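Local coordinates for DNR protein (PDB 2Z69) that probably acts as a DNA-binding transcription factor that regulates dissimilative nitrate respiration in response to nitric oxide, represented here by its sensor domain, at residues E30-S35 against F112-K117; V64-L69 against Y99-Q104. All blocks are in the same frame, centred on the assembly; numbering follows the deposited sequence.

Interaction 1 of 2, residues E30-S35 against F112-K117; sequences ELLASS and FRFSNK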
# COMPACT_ATOMS: atom_id res chain seq x y z
N GLU B 30 1.96 -22.67 8.10
CA GLU B 30 0.53 -22.63 7.77
C GLU B 30 0.30 -22.25 6.30
O GLU B 30 -0.60 -22.77 5.65
CB GLU B 30 -0.21 -21.67 8.71
CG GLU B 30 -1.74 -21.71 8.59
CD GLU B 30 -2.48 -20.87 9.63
OE1 GLU B 30 -1.86 -20.45 10.64
OE2 GLU B 30 -3.69 -20.63 9.45
N LEU B 31 1.16 -21.36 5.80
CA LEU B 31 1.13 -20.91 4.40
C LEU B 31 1.50 -22.04 3.44
O LEU B 31 0.79 -22.27 2.45
CB LEU B 31 2.06 -19.69 4.22
CG LEU B 31 2.06 -18.92 2.90
CD1 LEU B 31 0.65 -18.50 2.46
CD2 LEU B 31 2.97 -17.72 2.99
N LEU B 32 2.62 -22.71 3.73
CA LEU B 32 3.01 -23.95 3.04
C LEU B 32 1.93 -25.04 3.06
O LEU B 32 1.71 -25.71 2.06
CB LEU B 32 4.32 -24.52 3.59
CG LEU B 32 5.58 -23.82 3.08
CD1 LEU B 32 6.73 -24.07 4.02
CD2 LEU B 32 5.92 -24.28 1.66
N ALA B 33 1.27 -25.20 4.20
CA ALA B 33 0.24 -26.22 4.36
C ALA B 33 -0.93 -26.06 3.36
O ALA B 33 -1.50 -27.05 2.89
CB ALA B 33 -0.28 -26.25 5.81
N SER B 34 -1.26 -24.82 3.03
CA SER B 34 -2.33 -24.53 2.06
C SER B 34 -1.82 -24.32 0.61
O SER B 34 -2.62 -24.09 -0.31
CB SER B 34 -3.12 -23.29 2.50
OG SER B 34 -4.27 -23.12 1.70
N SER B 35 -0.51 -24.41 0.40
CA SER B 35 0.01 -24.27 -0.96
C SER B 35 -0.15 -25.55 -1.81
O SER B 35 -0.39 -26.61 -1.28
CB SER B 35 1.48 -23.81 -0.93
OG SER B 35 2.35 -24.87 -0.59
N PHE B 112 5.66 -23.36 -6.14
CA PHE B 112 4.67 -23.37 -5.08
C PHE B 112 3.62 -22.36 -5.48
O PHE B 112 3.96 -21.25 -5.83
CB PHE B 112 5.30 -22.88 -3.78
CG PHE B 112 6.14 -23.91 -3.09
CD1 PHE B 112 7.38 -23.56 -2.56
CD2 PHE B 112 5.69 -25.22 -2.93
CE1 PHE B 112 8.18 -24.49 -1.89
CE2 PHE B 112 6.47 -26.17 -2.26
CZ PHE B 112 7.73 -25.80 -1.73
N ARG B 113 2.35 -22.75 -5.45
CA ARG B 113 1.24 -21.82 -5.69
C ARG B 113 0.64 -21.47 -4.35
O ARG B 113 0.08 -22.35 -3.68
CB ARG B 113 0.14 -22.49 -6.51
CG ARG B 113 -1.21 -21.79 -6.45
CD ARG B 113 -2.19 -22.21 -7.59
NE ARG B 113 -2.36 -23.65 -7.59
CZ ARG B 113 -2.14 -24.47 -8.61
NH1 ARG B 113 -1.77 -24.02 -9.81
NH2 ARG B 113 -2.34 -25.75 -8.42
N PHE B 114 0.75 -20.21 -3.94
CA PHE B 114 0.17 -19.78 -2.67
C PHE B 114 -1.14 -19.06 -2.91
O PHE B 114 -1.23 -18.22 -3.79
CB PHE B 114 1.12 -18.84 -1.98
CG PHE B 114 2.43 -19.46 -1.62
CD1 PHE B 114 3.56 -19.22 -2.38
CD2 PHE B 114 2.55 -20.26 -0.51
CE1 PHE B 114 4.77 -19.75 -2.03
CE2 PHE B 114 3.77 -20.81 -0.18
CZ PHE B 114 4.88 -20.55 -0.94
N SER B 115 -2.16 -19.38 -2.12
CA SER B 115 -3.43 -18.67 -2.15
C SER B 115 -3.28 -17.22 -1.68
O SER B 115 -2.65 -16.96 -0.63
CB SER B 115 -4.41 -19.40 -1.22
OG SER B 115 -5.58 -18.66 -1.02
N ASN B 116 -3.85 -16.29 -2.45
CA ASN B 116 -3.96 -14.90 -2.04
C ASN B 116 -4.63 -14.85 -0.68
O ASN B 116 -4.09 -14.26 0.26
CB ASN B 116 -4.72 -14.05 -3.08
CG ASN B 116 -3.90 -13.83 -4.36
OD1 ASN B 116 -2.75 -14.22 -4.44
ND2 ASN B 116 -4.49 -13.19 -5.35
N LYS B 117 -5.76 -15.54 -0.56
CA LYS B 117 -6.54 -15.56 0.68
C LYS B 117 -5.77 -16.05 1.94
O LYS B 117 -5.91 -15.49 3.01
CB LYS B 117 -7.86 -16.34 0.48
O HOH W 1 -1.41 -21.30 0.29
O HOH W 2 -2.75 -22.84 -3.25
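Phe114 reaches from the end of strand 109-115 to the last turn of helix 25-33, and its ring meets Leu31, Leu32 and Ser35. Its CB leads to a CG turned anti to the carbonyl carbon (chi1 -63°), from which CD2 and CE2 point to the end of the helix and the residues after it. CD2 meets two partners at once: CG of Leu31, 3.7 Å from it, and CB of Ser35. Farther out, CE2 keeps within 3.8 Å of Ser35 CB and comes near CD2 of Leu32, which lies at the ring edge. The side chains of Leu31 and Phe114 cross at about a right angle. Leu32 CD2 also sits over one face of the Phe112 ring, a CH-pi contact 4.2 Å from the ring centroid.

No direct hydrogen bond joins the two segments. Instead, one water donates to Leu31 O and accepts from Ser115 N. Ser35 also brings its CA to 3.3 Å from Arg113 O, while its hydroxyl turns back to the helix that precedes it: OG donates to Leu32 O over 2.9 Å, and Ser35 N donates to the same carbonyl.

Behind this seam, Phe114 meets the rings of Phe20 and Phe56, and Leu32 leans on helix 6-14. The contact thus packs the end of helix 25-33 against a four-stranded antiparallel sheet of the cyclic nucleotide-binding beta barrel, in which strand 109-115 runs between 36-40 and 55-59.

Interaction 2 of 2, residues V64-L69 against Y99-Q104; sequences VKIYRL and YVATAQ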
# COMPACT_ATOMS: atom_id res chain seq x y z
N VAL B 64 10.28 -18.45 -15.81
CA VAL B 64 8.89 -18.14 -16.26
C VAL B 64 8.90 -16.76 -16.93
O VAL B 64 9.54 -15.85 -16.41
CB VAL B 64 7.93 -18.16 -15.06
CG1 VAL B 64 6.67 -17.33 -15.30
CG2 VAL B 64 7.59 -19.63 -14.67
N LYS B 65 8.28 -16.62 -18.10
CA LYS B 65 8.15 -15.30 -18.71
C LYS B 65 6.71 -14.78 -18.56
O LYS B 65 5.73 -15.57 -18.59
CB LYS B 65 8.59 -15.29 -20.18
CG LYS B 65 7.67 -16.05 -21.15
CD LYS B 65 7.95 -15.65 -22.59
CE LYS B 65 7.13 -16.53 -23.54
NZ LYS B 65 7.30 -16.24 -25.02
N ILE B 66 6.58 -13.47 -18.40
CA ILE B 66 5.25 -12.88 -18.16
C ILE B 66 4.98 -11.79 -19.21
O ILE B 66 5.76 -10.88 -19.36
CB ILE B 66 5.14 -12.32 -16.68
CG1 ILE B 66 5.46 -13.46 -15.68
CG2 ILE B 66 3.77 -11.66 -16.43
CD1 ILE B 66 5.17 -13.15 -14.28
N TYR B 67 3.86 -11.89 -19.92
CA TYR B 67 3.56 -11.04 -21.09
C TYR B 67 2.06 -10.84 -21.31
O TYR B 67 1.27 -11.66 -20.87
CB TYR B 67 4.14 -11.67 -22.38
CG TYR B 67 3.55 -13.04 -22.75
CD1 TYR B 67 4.05 -14.20 -22.20
CD2 TYR B 67 2.48 -13.16 -23.67
CE1 TYR B 67 3.54 -15.45 -22.52
CE2 TYR B 67 1.96 -14.43 -24.01
CZ TYR B 67 2.51 -15.56 -23.42
OH TYR B 67 2.07 -16.83 -23.69
N ARG B 68 1.68 -9.76 -21.99
CA ARG B 68 0.31 -9.64 -22.50
C ARG B 68 0.33 -9.75 -24.03
O ARG B 68 1.14 -9.10 -24.72
CB ARG B 68 -0.33 -8.30 -22.15
CG ARG B 68 -0.21 -7.84 -20.69
CD ARG B 68 -0.10 -6.31 -20.65
NE ARG B 68 -0.49 -5.71 -19.37
CZ ARG B 68 -1.53 -4.89 -19.21
NH1 ARG B 68 -2.31 -4.57 -20.23
NH2 ARG B 68 -1.81 -4.39 -18.01
N LEU B 69 -0.60 -10.56 -24.56
CA LEU B 69 -0.76 -10.71 -25.99
C LEU B 69 -1.68 -9.62 -26.50
O LEU B 69 -2.72 -9.33 -25.90
CB LEU B 69 -1.32 -12.09 -26.32
N TYR B 99 -6.08 -12.19 -13.68
CA TYR B 99 -4.71 -11.98 -14.16
C TYR B 99 -4.72 -11.04 -15.36
O TYR B 99 -5.46 -11.25 -16.31
CB TYR B 99 -4.03 -13.31 -14.55
CG TYR B 99 -3.73 -14.17 -13.33
CD1 TYR B 99 -2.76 -13.80 -12.42
CD2 TYR B 99 -4.43 -15.36 -13.12
CE1 TYR B 99 -2.51 -14.59 -11.27
CE2 TYR B 99 -4.20 -16.14 -12.02
CZ TYR B 99 -3.23 -15.76 -11.10
OH TYR B 99 -3.00 -16.59 -9.99
N VAL B 100 -3.90 -10.00 -15.29
CA VAL B 100 -3.76 -9.01 -16.36
C VAL B 100 -2.63 -9.37 -17.36
O VAL B 100 -2.30 -8.56 -18.21
CB VAL B 100 -3.43 -7.63 -15.75
CG1 VAL B 100 -4.60 -7.10 -14.94
CG2 VAL B 100 -2.21 -7.75 -14.86
N ALA B 101 -2.03 -10.55 -17.21
CA ALA B 101 -0.98 -11.05 -18.11
C ALA B 101 -0.95 -12.58 -18.03
O ALA B 101 -1.59 -13.15 -17.15
CB ALA B 101 0.40 -10.48 -17.72
N THR B 102 -0.16 -13.21 -18.90
CA THR B 102 0.02 -14.67 -18.97
C THR B 102 1.42 -14.96 -18.49
O THR B 102 2.32 -14.18 -18.75
CB THR B 102 -0.09 -15.13 -20.46
OG1 THR B 102 -1.40 -14.82 -20.95
CG2 THR B 102 0.21 -16.57 -20.67
N ALA B 103 1.60 -16.08 -17.80
CA ALA B 103 2.92 -16.51 -17.30
C ALA B 103 3.14 -17.88 -17.89
O ALA B 103 2.27 -18.76 -17.76
CB ALA B 103 2.92 -16.58 -15.80
N GLN B 104 4.29 -18.07 -18.55
CA GLN B 104 4.59 -19.30 -19.29
C GLN B 104 5.98 -19.77 -18.93
O GLN B 104 6.91 -18.98 -18.90
CB GLN B 104 4.53 -19.05 -20.82
CG GLN B 104 4.64 -20.34 -21.69
CD GLN B 104 4.48 -20.07 -23.19
OE1 GLN B 104 4.00 -20.90 -23.96
NE2 GLN B 104 4.84 -18.90 -23.59
O HOH W 3 -1.38 -12.51 -22.28
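Tyr67 lies over Thr102, its directly paired neighbour on the adjoining antiparallel strand. With chi1 at 63°, Tyr67 CG stands between the backbone N and the carbonyl carbon. Thr102 CB lies over one face of the ring, offset toward the rim, 4.2 Å from the ring centroid in a CH-pi contact. Thr102 CG2 reaches farther out, to 3.6 Å from Tyr67 OH. Thr102 OG1 instead donates to a water that in turn donates to Tyr67 O and accepts from Leu69 N; Gln49 N donates to the same hydroxyl.

On this same face Lys65 and Gln104 run side by side and point the same way, and the Gln104 amide plane is turned 41° from the Tyr67 ring. The Lys65 ammonium goes on to a salt bridge with Glu75. Both pairs are hydrogen-bonded ones: Lys65 N donates to Gln104 O over 2.8 Å and Gln104 N returns a bond to Lys65 O, while Tyr67 and Thr102 exchange two more, the one from Thr102 N to Tyr67 O nearly straight at 177°.

Between them Ile66 and Ala103 form a non-hydrogen-bonded pair facing the other way, where Ile66 CG2 touches Ala101 CB at 3.8 Å and Val64 CG1 meets Ala103 CB. Past the last pair, Val100 O sits over one face of the Arg68 guanidinium, whose NH2 donates to Ile145 O of the second subunit.

Strands 63-69 and 102-105 are the inner pair of a four-stranded antiparallel sheet of the cyclic nucleotide-binding domain, flanked by strands 75-82 and 45-47. Phe87 packs on Val64, Ile66 and Ala103, and Leu151 of the second subunit on Ile66, Val100 and Ala101.

Interaction 1 and interaction 2 lie in different parts of the sensor domain, their centres about 21 Å apart and their nearest atoms about 6 Å apart. Strands 102-105 and 109-115, which follow each other in the chain, carry one side of each contact but belong to different four-stranded sheets. Interaction 2 is the more buried and joins strand to strand through backbone bonds within one sheet. Interaction 1 is partly buried and joins a helix end to a strand of the other sheet, so it relies on aromatic and aliphatic packing with water between backbone groups. The second subunit reaches interaction 2 and does not touch the segments of interaction 1.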